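Local coordinates for protein lectin (Pleurotus ostreatus, PDB 6T0Q) that binds calcium and N-acetyl-D-galactosamine, as a fungal lectin built with carbohydrate-binding modules that probably recognise galactose-type sugars, at residues T81-N85 with G86-G90; F143-D146 with E147-T151; I294-S297 with D298-E302. All coordinates share one frame; numbering follows the deposited sequence.

Interaction 1 of 3, residues T81-N85 with G86-G90; sequences TFYVN and GVRIG. With NAG (2-acetamido-2-deoxy-beta-D-glucopyranose), chain C.
Val84 and Val87 face each other across a tight beta hairpin, the ends of strands 79-84 and 87-94 joined by a type I' turn. Backbone hydrogen bonds define its register. Val84 N to Val87 O (2.9 Å) and Val87 N to Val84 O (3.0 Å) close the turn, whose inner residues Asn85 and Gly86 both have positive phi (52° and 86°). Further along, Phe82 N donates to Gly90 O (2.8 Å), while Phe82 O accepts from Ile89 N (2.8 Å) and weakly from Gly90 N. Because Ile89 and Gly90 both face Phe82, this is a classic beta bulge.

Apolar contacts join the strands at two places. At one, the Tyr83 ring leans on the root of Arg88, with Tyr83 CE2 3.7 Å from Arg88 CB. Arg88 holds CG anti to the backbone N (chi1 -179°), which lays the start of the chain beside Thr81, Arg88 CG lying 3.7 Å from Thr81 CG2, before the end of the chain turns away. At the bulge, Val84 CG2 touches Ile89 CG1 at 3.9 Å.

A sugar contact completes the set: O3 of a glycan NAG donates to Ile89 O (2.7 Å).

Strand 109-118 continues the sheet beyond 79-84, pairing with Thr81, Tyr83 and Asn85, and the Asn85 side chain bonds Leu111 and Asn110. Phe82, Val84 and Ile89 pack against strand 98-104 of the neighbouring sheet.

Interaction 2 of 3, residues F143-D146 with E147-T151; sequences FVTD and ESWKT
Thr145 lies over one face of the Trp149 indole, at a type I beta turn running from Asp146 to Trp149. The turn carries the chain from strand 140-144, at the border of one antiparallel sheet, to the short strand 150-151 at the border of another.

Two parts of Thr145 meet the same indole face. Its CA sits 3.8 Å from the centroid of the five-membered ring of Trp149 and 27° off the ring normal, a CH-pi contact. Its methyl CG2 lies nearer the rim of the benzo ring, 3.8 Å from Trp149 CZ2. The Thr145 hydroxyl serves other partners, Lys34 O and Ala129 N. Trp149 has CG anti to its carbonyl carbon (chi1 -73°), which swings the indole back under the incoming chain. There NE1 donates to Val144 O at 2.9 Å. This bond is bent: the angle at the hydrogen is 137°, and the acceptor stands out of the indole plane on the side occupied by Thr145. Phe55 and Lys57 of strand 51-60, with Ile36 and Ile131, also touch the Trp149 side chain.

The turn itself is closed by Trp149 N to Asp146 O (3.1 Å). Glu147, beside it, brings OE1 to 4.4 Å from Asp146 OD1, a like-charged pair that probably raises the negative potential here; Lys57 NZ, bonded to Ser148 OG, may offset it.

Asp146 OD1 takes two donors from Ser148: the backbone N at 2.9 Å, from above the carboxylate plane, and OG at 2.5 Å, along the syn lone pair.

Interaction 3 of 3, residues I294-S297 with D298-E302; sequences ITYS and DGSNE. With NAG (2-acetamido-2-deoxy-beta-D-glucopyranose), chain C.
Tyr296 reaches along the hairpin to Glu302, and its OH donates to Glu302 OE1 at 2.6 Å. The carboxylate oxygen lies at the edge of the phenol ring, near its plane, yet the hydroxyl meets OE1 from above the carboxylate plane; the two flat groups are turned 41° apart. Glu302 runs extended beyond CG, which brings OE1 to the hydroxyl. Its backbone pairs with Ile294 through two bonds, Ile294 N to Glu302 O (2.8 Å) and Glu302 N to Ile294 O (2.9 Å).

Asp298 shapes the type I turn from Tyr296 to Gly299, closed by Gly299 N to Tyr296 O (3.0 Å). Asp298 OD1 accepts from Ser300 N (2.9 Å), an Asx turn, and from Ser300 OG (2.6 Å), the latter along its syn lone pair. This oxygen also touches Tyr296 CB at 3.4 Å. Beyond the turn, Asn301 ND2 is covalently bonded to C1 of NAG (1.4 Å), an N-linked glycan.

Lys227 makes a cation-pi contact with Tyr296 and bonds Ser300 OG. With the phenol donating to it and Gln224 adding a weak bond, Glu302 is probably ionised, its charge partly balanced by these dipoles.

The glycan relates interactions 1 and 3: it is rooted on 298-302 and reaches across to 86-90, also taking a hydrogen bond from Phe102 N, so that sugar and protein together join the two beta-rich halves of the chain, probably its two carbohydrate-binding modules. The protein contact beside it is direct, with Ile89 CD1 3.2 Å from Gly299 O and Val87 CG2 3.7 Å from Asp298 O; the centres of the two interactions are about 12 Å apart. Interaction 2 belongs to the same half as interaction 1, reaching the same sheet, with nearest atoms about 5 Å apart, but lies about 25 Å, centre to centre, from interaction 3. Calcium-binding Asp78 is about 11 Å from Thr81, side chain to side chain.

Interaction 1 of 3, residues T81-N85 with G86-G90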
ATOM      1  N   THR A  81     -21.833 -23.888 -11.368  1.00 21.37           N
ATOM      2  CA  THR A  81     -21.431 -22.587 -10.844  1.00 22.07           C
ATOM      3  C   THR A  81     -21.162 -22.748  -9.357  1.00 23.53           C
ATOM      4  O   THR A  81     -22.003 -23.287  -8.636  1.00 23.06           O
ATOM      5  CB  THR A  81     -22.524 -21.531 -11.068  1.00 25.47           C
ATOM      6  OG1 THR A  81     -22.888 -21.527 -12.451  1.00 25.48           O
ATOM      7  CG2 THR A  81     -22.020 -20.141 -10.676  1.00 23.29           C
ATOM      8  N   PHE A  82     -20.006 -22.275  -8.899  1.00 25.39           N
ATOM      9  CA  PHE A  82     -19.540 -22.503  -7.536  1.00 23.65           C
ATOM     10  C   PHE A  82     -19.587 -21.197  -6.748  1.00 25.52           C
ATOM     11  O   PHE A  82     -19.030 -20.184  -7.193  1.00 24.59           O
ATOM     12  CB  PHE A  82     -18.108 -23.051  -7.551  1.00 23.79           C
ATOM     13  CG  PHE A  82     -17.727 -23.816  -6.313  1.00 25.58           C
ATOM     14  CD1 PHE A  82     -17.496 -23.160  -5.112  1.00 28.44           C
ATOM     15  CD2 PHE A  82     -17.568 -25.200  -6.360  1.00 23.87           C
ATOM     16  CE1 PHE A  82     -17.135 -23.878  -3.966  1.00 30.13           C
ATOM     17  CE2 PHE A  82     -17.208 -25.921  -5.224  1.00 22.72           C
ATOM     18  CZ  PHE A  82     -16.995 -25.267  -4.029  1.00 23.23           C
ATOM     19  N   TYR A  83     -20.223 -21.231  -5.574  1.00 21.90           N
ATOM     20  CA  TYR A  83     -20.365 -20.064  -4.708  1.00 23.74           C
ATOM     21  C   TYR A  83     -19.750 -20.333  -3.340  1.00 26.27           C
ATOM     22  O   TYR A  83     -19.856 -21.444  -2.808  1.00 21.90           O
ATOM     23  CB  TYR A  83     -21.828 -19.693  -4.496  1.00 22.30           C
ATOM     24  CG  TYR A  83     -22.608 -19.368  -5.748  1.00 25.24           C
ATOM     25  CD1 TYR A  83     -23.266 -20.367  -6.456  1.00 25.95           C
ATOM     26  CD2 TYR A  83     -22.723 -18.059  -6.194  1.00 25.65           C
ATOM     27  CE1 TYR A  83     -24.001 -20.076  -7.586  1.00 27.03           C
ATOM     28  CE2 TYR A  83     -23.463 -17.754  -7.328  1.00 31.42           C
ATOM     29  CZ  TYR A  83     -24.100 -18.769  -8.012  1.00 31.34           C
ATOM     30  OH  TYR A  83     -24.829 -18.488  -9.136  1.00 37.62           O
ATOM     31  N   VAL A  84     -19.145 -19.305  -2.746  1.00 21.27           N
ATOM     32  CA  VAL A  84     -18.630 -19.406  -1.385  1.00 19.81           C
ATOM     33  C   VAL A  84     -19.134 -18.208  -0.591  1.00 25.29           C
ATOM     34  O   VAL A  84     -18.832 -17.057  -0.934  1.00 24.55           O
ATOM     35  CB  VAL A  84     -17.097 -19.489  -1.348  1.00 19.92           C
ATOM     36  CG1 VAL A  84     -16.616 -19.560   0.103  1.00 25.09           C
ATOM     37  CG2 VAL A  84     -16.619 -20.738  -2.129  1.00 21.78           C
ATOM     38  N   ASN A  85     -19.910 -18.480   0.460  1.00 24.52           N
ATOM     39  CA  ASN A  85     -20.498 -17.439   1.303  1.00 28.57           C
ATOM     40  C   ASN A  85     -21.242 -16.409   0.459  1.00 32.43           C
ATOM     41  O   ASN A  85     -21.154 -15.204   0.690  1.00 28.99           O
ATOM     42  CB  ASN A  85     -19.429 -16.778   2.173  1.00 26.12           C
ATOM     43  CG  ASN A  85     -18.840 -17.744   3.170  1.00 24.36           C
ATOM     44  OD1 ASN A  85     -19.575 -18.518   3.789  1.00 22.98           O
ATOM     45  ND2 ASN A  85     -17.512 -17.738   3.311  1.00 20.80           N
ATOM     46  N   GLY A  86     -21.962 -16.896  -0.553  1.00 27.65           N
ATOM     47  CA  GLY A  86     -22.793 -16.065  -1.393  1.00 29.83           C
ATOM     48  C   GLY A  86     -22.091 -15.410  -2.560  1.00 29.43           C
ATOM     49  O   GLY A  86     -22.751 -14.727  -3.350  1.00 32.52           O
ATOM     50  N   VAL A  87     -20.782 -15.593  -2.701  1.00 25.92           N
ATOM     51  CA  VAL A  87     -20.004 -14.961  -3.763  1.00 26.32           C
ATOM     52  C   VAL A  87     -19.709 -15.997  -4.835  1.00 24.86           C
ATOM     53  O   VAL A  87     -19.193 -17.081  -4.529  1.00 23.92           O
ATOM     54  CB  VAL A  87     -18.700 -14.363  -3.207  1.00 24.63           C
ATOM     55  CG1 VAL A  87     -17.867 -13.741  -4.331  1.00 26.34           C
ATOM     56  CG2 VAL A  87     -19.005 -13.333  -2.111  1.00 28.83           C
ATOM     57  N   ARG A  88     -20.022 -15.675  -6.091  1.00 23.99           N
ATOM     58  CA  ARG A  88     -19.682 -16.579  -7.188  1.00 25.90           C
ATOM     59  C   ARG A  88     -18.171 -16.594  -7.392  1.00 29.31           C
ATOM     60  O   ARG A  88     -17.563 -15.548  -7.632  1.00 28.92           O
ATOM     61  CB  ARG A  88     -20.377 -16.168  -8.483  1.00 26.35           C
ATOM     62  CG  ARG A  88     -20.060 -17.119  -9.644  1.00 26.50           C
ATOM     63  CD  ARG A  88     -20.637 -16.612 -10.964  1.00 37.14           C
ATOM     64  NE  ARG A  88     -20.061 -15.319 -11.318  1.00 49.61           N
ATOM     65  CZ  ARG A  88     -20.628 -14.444 -12.144  1.00 62.90           C
ATOM     66  NH1 ARG A  88     -21.793 -14.724 -12.716  1.00 65.73           N
ATOM     67  NH2 ARG A  88     -20.030 -13.285 -12.396  1.00 66.13           N
ATOM     68  N   ILE A  89     -17.573 -17.784  -7.322  1.00 22.46           N
ATOM     69  CA  ILE A  89     -16.126 -17.941  -7.431  1.00 25.30           C
ATOM     70  C   ILE A  89     -15.705 -18.530  -8.772  1.00 27.31           C
ATOM     71  O   ILE A  89     -14.564 -18.295  -9.205  1.00 24.21           O
ATOM     72  CB  ILE A  89     -15.581 -18.801  -6.268  1.00 34.58           C
ATOM     73  CG1 ILE A  89     -15.945 -18.144  -4.938  1.00 37.29           C
ATOM     74  CG2 ILE A  89     -14.077 -18.936  -6.328  1.00 44.01           C
ATOM     75  CD1 ILE A  89     -15.641 -16.676  -4.917  1.00 38.57           C
ATOM     76  N   GLY A  90     -16.568 -19.278  -9.445  1.00 24.60           N
ATOM     77  CA  GLY A  90     -16.212 -19.786 -10.754  1.00 24.98           C
ATOM     78  C   GLY A  90     -17.364 -20.530 -11.389  1.00 26.55           C
ATOM     79  O   GLY A  90     -18.304 -20.971 -10.717  1.00 22.97           O
TER
HETATM   80  C1  NAG C   1     -11.122 -15.465  -9.535  1.00 31.10           C
HETATM   81  C2  NAG C   1     -11.532 -16.918  -9.825  1.00 24.57           C
HETATM   82  C3  NAG C   1     -12.322 -17.007 -11.150  1.00 30.40           C
HETATM   83  C4  NAG C   1     -13.424 -15.954 -11.245  1.00 40.98           C
HETATM   84  C5  NAG C   1     -12.877 -14.574 -10.894  1.00 45.18           C
HETATM   85  C6  NAG C   1     -13.953 -13.509 -10.815  1.00 51.53           C
HETATM   86  C7  NAG C   1     -10.090 -18.780  -9.050  1.00 30.06           C
HETATM   87  C8  NAG C   1      -8.845 -19.564  -9.335  1.00 42.09           C
HETATM   88  N2  NAG C   1     -10.356 -17.774  -9.897  1.00 28.45           N
HETATM   89  O3  NAG C   1     -12.905 -18.300 -11.281  1.00 27.10           O
HETATM   90  O4  NAG C   1     -14.129 -15.969 -12.430  1.00 42.24           O
HETATM   91  O5  NAG C   1     -12.261 -14.626  -9.600  1.00 37.26           O
HETATM   92  O6  NAG C   1     -14.923 -13.819  -9.823  1.00 50.25           O
HETATM   93  O7  NAG C   1     -10.809 -19.041  -8.108  1.00 28.18           O

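Interaction 2 of 3, residues F143-D146 with E147-T151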
ATOM      1  N   PHE A 143     -12.716 -31.407   2.673  1.00 22.22           N
ATOM      2  CA  PHE A 143     -14.152 -31.644   2.758  1.00 20.01           C
ATOM      3  C   PHE A 143     -14.662 -31.926   1.350  1.00 21.25           C
ATOM      4  O   PHE A 143     -14.136 -31.379   0.381  1.00 19.83           O
ATOM      5  CB  PHE A 143     -14.867 -30.437   3.381  1.00 19.20           C
ATOM      6  CG  PHE A 143     -14.367 -30.097   4.770  1.00 26.75           C
ATOM      7  CD1 PHE A 143     -13.267 -29.271   4.946  1.00 25.33           C
ATOM      8  CD2 PHE A 143     -14.986 -30.629   5.894  1.00 26.89           C
ATOM      9  CE1 PHE A 143     -12.801 -28.970   6.224  1.00 28.28           C
ATOM     10  CE2 PHE A 143     -14.534 -30.327   7.172  1.00 31.57           C
ATOM     11  CZ  PHE A 143     -13.440 -29.501   7.336  1.00 29.58           C
ATOM     12  N   VAL A 144     -15.669 -32.799   1.231  1.00 17.32           N
ATOM     13  CA  VAL A 144     -16.106 -33.282  -0.075  1.00 20.84           C
ATOM     14  C   VAL A 144     -17.611 -33.111  -0.230  1.00 23.88           C
ATOM     15  O   VAL A 144     -18.354 -32.980   0.742  1.00 22.48           O
ATOM     16  CB  VAL A 144     -15.729 -34.764  -0.305  1.00 21.34           C
ATOM     17  CG1 VAL A 144     -14.215 -34.948  -0.244  1.00 19.24           C
ATOM     18  CG2 VAL A 144     -16.428 -35.665   0.732  1.00 22.29           C
ATOM     19  N   THR A 145     -18.056 -33.119  -1.484  1.00 21.91           N
ATOM     20  CA  THR A 145     -19.464 -33.352  -1.780  1.00 22.96           C
ATOM     21  C   THR A 145     -19.837 -34.776  -1.367  1.00 22.14           C
ATOM     22  O   THR A 145     -19.116 -35.728  -1.684  1.00 19.87           O
ATOM     23  CB  THR A 145     -19.728 -33.160  -3.276  1.00 19.69           C
ATOM     24  OG1 THR A 145     -18.677 -33.789  -4.018  1.00 19.67           O
ATOM     25  CG2 THR A 145     -19.777 -31.676  -3.637  1.00 17.48           C
ATOM     26  N   ASP A 146     -20.959 -34.920  -0.664  1.00 20.72           N
ATOM     27  CA  ASP A 146     -21.486 -36.240  -0.322  1.00 22.73           C
ATOM     28  C   ASP A 146     -22.942 -36.085   0.117  1.00 24.66           C
ATOM     29  O   ASP A 146     -23.556 -35.030  -0.080  1.00 18.57           O
ATOM     30  CB  ASP A 146     -20.615 -36.927   0.746  1.00 17.61           C
ATOM     31  CG  ASP A 146     -20.557 -36.159   2.065  1.00 24.72           C
ATOM     32  OD1 ASP A 146     -21.396 -35.268   2.331  1.00 25.22           O
ATOM     33  OD2 ASP A 146     -19.641 -36.472   2.856  1.00 27.21           O
ATOM     34  N   GLU A 147     -23.492 -37.144   0.729  1.00 22.63           N
ATOM     35  CA  GLU A 147     -24.898 -37.156   1.118  1.00 23.27           C
ATOM     36  C   GLU A 147     -25.212 -36.205   2.267  1.00 24.71           C
ATOM     37  O   GLU A 147     -26.393 -36.045   2.606  1.00 27.18           O
ATOM     38  CB  GLU A 147     -25.336 -38.586   1.494  1.00 20.38           C
ATOM     39  CG  GLU A 147     -24.805 -39.105   2.842  1.00 27.08           C
ATOM     40  CD  GLU A 147     -23.343 -39.545   2.788  1.00 33.01           C
ATOM     41  OE1 GLU A 147     -22.706 -39.428   1.718  1.00 28.02           O
ATOM     42  OE2 GLU A 147     -22.823 -40.010   3.826  1.00 33.56           O
ATOM     43  N   SER A 148     -24.210 -35.563   2.873  1.00 19.55           N
ATOM     44  CA  SER A 148     -24.514 -34.553   3.884  1.00 27.46           C
ATOM     45  C   SER A 148     -24.852 -33.199   3.270  1.00 27.54           C
ATOM     46  O   SER A 148     -25.305 -32.309   3.988  1.00 26.03           O
ATOM     47  CB  SER A 148     -23.347 -34.403   4.873  1.00 28.18           C
ATOM     48  OG  SER A 148     -22.206 -33.838   4.240  1.00 26.93           O
ATOM     49  N   TRP A 149     -24.645 -33.020   1.967  1.00 21.78           N
ATOM     50  CA  TRP A 149     -25.061 -31.791   1.311  1.00 20.70           C
ATOM     51  C   TRP A 149     -26.578 -31.782   1.146  1.00 22.69           C
ATOM     52  O   TRP A 149     -27.218 -32.833   1.081  1.00 24.07           O
ATOM     53  CB  TRP A 149     -24.369 -31.660  -0.052  1.00 19.54           C
ATOM     54  CG  TRP A 149     -22.901 -31.315   0.068  1.00 22.13           C
ATOM     55  CD1 TRP A 149     -21.958 -31.965   0.816  1.00 23.31           C
ATOM     56  CD2 TRP A 149     -22.221 -30.225  -0.574  1.00 20.73           C
ATOM     57  NE1 TRP A 149     -20.734 -31.348   0.679  1.00 21.22           N
ATOM     58  CE2 TRP A 149     -20.869 -30.277  -0.167  1.00 20.96           C
ATOM     59  CE3 TRP A 149     -22.631 -29.198  -1.436  1.00 21.15           C
ATOM     60  CZ2 TRP A 149     -19.918 -29.349  -0.605  1.00 20.57           C
ATOM     61  CZ3 TRP A 149     -21.681 -28.271  -1.872  1.00 23.23           C
ATOM     62  CH2 TRP A 149     -20.342 -28.361  -1.462  1.00 21.49           C
ATOM     63  N   LYS A 150     -27.156 -30.582   1.099  1.00 18.37           N
ATOM     64  CA  LYS A 150     -28.583 -30.421   0.858  1.00 24.25           C
ATOM     65  C   LYS A 150     -28.836 -30.066  -0.603  1.00 27.16           C
ATOM     66  O   LYS A 150     -28.005 -29.435  -1.259  1.00 22.82           O
ATOM     67  CB  LYS A 150     -29.174 -29.333   1.768  1.00 22.26           C
ATOM     68  CG  LYS A 150     -29.187 -29.699   3.265  1.00 25.35           C
ATOM     69  CD  LYS A 150     -29.761 -31.097   3.484  1.00 29.43           C
ATOM     70  CE  LYS A 150     -30.167 -31.331   4.955  1.00 37.51           C
ATOM     71  NZ  LYS A 150     -31.307 -30.463   5.400  1.00 33.55           N
ATOM     72  N   THR A 151     -29.999 -30.475  -1.108  1.00 23.56           N
ATOM     73  CA  THR A 151     -30.387 -30.172  -2.478  1.00 21.48           C
ATOM     74  C   THR A 151     -31.892 -29.932  -2.525  1.00 26.87           C
ATOM     75  O   THR A 151     -32.578 -29.953  -1.496  1.00 27.99           O
ATOM     76  CB  THR A 151     -29.970 -31.303  -3.433  1.00 23.21           C
ATOM     77  OG1 THR A 151     -30.186 -30.895  -4.790  1.00 23.54           O
ATOM     78  CG2 THR A 151     -30.776 -32.559  -3.171  1.00 23.03           C
TER

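Interaction 3 of 3, residues I294-S297 with D298-E302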
ATOM      1  N   ILE A 294      -3.711 -14.373  -5.851  1.00 18.66           N
ATOM      2  CA  ILE A 294      -3.933 -13.833  -4.519  1.00 18.37           C
ATOM      3  C   ILE A 294      -5.431 -13.844  -4.249  1.00 20.17           C
ATOM      4  O   ILE A 294      -6.217 -13.420  -5.104  1.00 20.00           O
ATOM      5  CB  ILE A 294      -3.360 -12.409  -4.411  1.00 22.11           C
ATOM      6  CG1 ILE A 294      -1.835 -12.452  -4.531  1.00 23.83           C
ATOM      7  CG2 ILE A 294      -3.782 -11.757  -3.126  1.00 18.47           C
ATOM      8  CD1 ILE A 294      -1.231 -11.100  -4.853  1.00 27.23           C
ATOM      9  N   THR A 295      -5.831 -14.331  -3.077  1.00 19.61           N
ATOM     10  CA  THR A 295      -7.236 -14.312  -2.687  1.00 20.50           C
ATOM     11  C   THR A 295      -7.513 -13.133  -1.763  1.00 21.90           C
ATOM     12  O   THR A 295      -6.671 -12.747  -0.947  1.00 21.29           O
ATOM     13  CB  THR A 295      -7.643 -15.617  -1.989  1.00 23.13           C
ATOM     14  OG1 THR A 295      -6.790 -15.842  -0.868  1.00 23.18           O
ATOM     15  CG2 THR A 295      -7.521 -16.819  -2.942  1.00 21.98           C
ATOM     16  N   TYR A 296      -8.713 -12.576  -1.890  1.00 22.09           N
ATOM     17  CA  TYR A 296      -9.160 -11.459  -1.070  1.00 24.51           C
ATOM     18  C   TYR A 296     -10.350 -11.861  -0.205  1.00 23.78           C
ATOM     19  O   TYR A 296     -11.109 -12.775  -0.544  1.00 20.19           O
ATOM     20  CB  TYR A 296      -9.529 -10.258  -1.942  1.00 22.58           C
ATOM     21  CG  TYR A 296      -8.306  -9.655  -2.589  1.00 22.53           C
ATOM     22  CD1 TYR A 296      -7.468  -8.810  -1.868  1.00 20.72           C
ATOM     23  CD2 TYR A 296      -7.971  -9.955  -3.905  1.00 22.89           C
ATOM     24  CE1 TYR A 296      -6.336  -8.263  -2.440  1.00 21.63           C
ATOM     25  CE2 TYR A 296      -6.828  -9.411  -4.501  1.00 21.97           C
ATOM     26  CZ  TYR A 296      -6.014  -8.570  -3.756  1.00 25.93           C
ATOM     27  OH  TYR A 296      -4.887  -8.016  -4.319  1.00 26.45           O
ATOM     28  N   SER A 297     -10.516 -11.143   0.917  1.00 22.56           N
ATOM     29  CA  SER A 297     -11.534 -11.503   1.901  1.00 25.34           C
ATOM     30  C   SER A 297     -12.952 -11.335   1.374  1.00 28.22           C
ATOM     31  O   SER A 297     -13.877 -11.917   1.950  1.00 28.46           O
ATOM     32  CB  SER A 297     -11.375 -10.664   3.174  1.00 27.69           C
ATOM     33  OG  SER A 297     -11.633  -9.303   2.882  1.00 30.83           O
ATOM     34  N   ASP A 298     -13.160 -10.554   0.314  1.00 24.73           N
ATOM     35  CA  ASP A 298     -14.491 -10.424  -0.269  1.00 24.88           C
ATOM     36  C   ASP A 298     -14.798 -11.526  -1.280  1.00 22.78           C
ATOM     37  O   ASP A 298     -15.788 -11.427  -2.009  1.00 27.64           O
ATOM     38  CB  ASP A 298     -14.659  -9.047  -0.930  1.00 28.84           C
ATOM     39  CG  ASP A 298     -13.702  -8.836  -2.109  1.00 34.71           C
ATOM     40  OD1 ASP A 298     -12.898  -9.749  -2.418  1.00 29.83           O
ATOM     41  OD2 ASP A 298     -13.748  -7.749  -2.728  1.00 29.55           O
ATOM     42  N   GLY A 299     -13.970 -12.568  -1.350  1.00 25.90           N
ATOM     43  CA  GLY A 299     -14.181 -13.644  -2.294  1.00 23.53           C
ATOM     44  C   GLY A 299     -13.561 -13.435  -3.660  1.00 28.65           C
ATOM     45  O   GLY A 299     -13.523 -14.387  -4.452  1.00 25.42           O
ATOM     46  N   SER A 300     -13.080 -12.230  -3.969  1.00 23.56           N
ATOM     47  CA  SER A 300     -12.417 -11.981  -5.242  1.00 22.62           C
ATOM     48  C   SER A 300     -10.979 -12.487  -5.199  1.00 22.98           C
ATOM     49  O   SER A 300     -10.479 -12.952  -4.170  1.00 23.03           O
ATOM     50  CB  SER A 300     -12.436 -10.492  -5.589  1.00 26.79           C
ATOM     51  OG  SER A 300     -11.624  -9.746  -4.691  1.00 25.12           O
ATOM     52  N   ASN A 301     -10.295 -12.374  -6.335  1.00 20.53           N
ATOM     53  CA  ASN A 301      -8.908 -12.794  -6.442  1.00 21.42           C
ATOM     54  C   ASN A 301      -8.240 -11.951  -7.517  1.00 24.94           C
ATOM     55  O   ASN A 301      -8.896 -11.223  -8.271  1.00 26.71           O
ATOM     56  CB  ASN A 301      -8.802 -14.288  -6.794  1.00 23.45           C
ATOM     57  CG  ASN A 301      -9.355 -14.579  -8.181  1.00 29.29           C
ATOM     58  OD1 ASN A 301      -8.734 -14.238  -9.187  1.00 30.66           O
ATOM     59  ND2 ASN A 301     -10.522 -15.203  -8.246  1.00 27.64           N
ATOM     60  N   GLU A 302      -6.924 -12.069  -7.606  1.00 18.74           N
ATOM     61  CA  GLU A 302      -6.253 -11.526  -8.771  1.00 21.89           C
ATOM     62  C   GLU A 302      -5.041 -12.382  -9.085  1.00 23.94           C
ATOM     63  O   GLU A 302      -4.427 -12.973  -8.192  1.00 23.11           O
ATOM     64  CB  GLU A 302      -5.862 -10.054  -8.578  1.00 28.08           C
ATOM     65  CG  GLU A 302      -4.563  -9.808  -7.863  1.00 28.92           C
ATOM     66  CD  GLU A 302      -4.233  -8.318  -7.807  1.00 32.52           C
ATOM     67  OE1 GLU A 302      -4.766  -7.624  -6.918  1.00 26.85           O
ATOM     68  OE2 GLU A 302      -3.457  -7.839  -8.660  1.00 31.25           O
TER
HETATM   69  C1  NAG C   1     -11.122 -15.465  -9.535  1.00 31.10           C
HETATM   70  C2  NAG C   1     -11.532 -16.918  -9.825  1.00 24.57           C
HETATM   71  C3  NAG C   1     -12.322 -17.007 -11.150  1.00 30.40           C
HETATM   72  C4  NAG C   1     -13.424 -15.954 -11.245  1.00 40.98           C
HETATM   73  C5  NAG C   1     -12.877 -14.574 -10.894  1.00 45.18           C
HETATM   74  C6  NAG C   1     -13.953 -13.509 -10.815  1.00 51.53           C
HETATM   75  C7  NAG C   1     -10.090 -18.780  -9.050  1.00 30.06           C
HETATM   76  C8  NAG C   1      -8.845 -19.564  -9.335  1.00 42.09           C
HETATM   77  N2  NAG C   1     -10.356 -17.774  -9.897  1.00 28.45           N
HETATM   78  O3  NAG C   1     -12.905 -18.300 -11.281  1.00 27.10           O
HETATM   79  O4  NAG C   1     -14.129 -15.969 -12.430  1.00 42.24           O
HETATM   80  O5  NAG C   1     -12.261 -14.626  -9.600  1.00 37.26           O
HETATM   81  O6  NAG C   1     -14.923 -13.819  -9.823  1.00 50.25           O
HETATM   82  O7  NAG C   1     -10.809 -19.041  -8.108  1.00 28.18           O
HETATM   83  O   HOH W   1     -11.133 -15.027  -2.068  1.00 24.09           O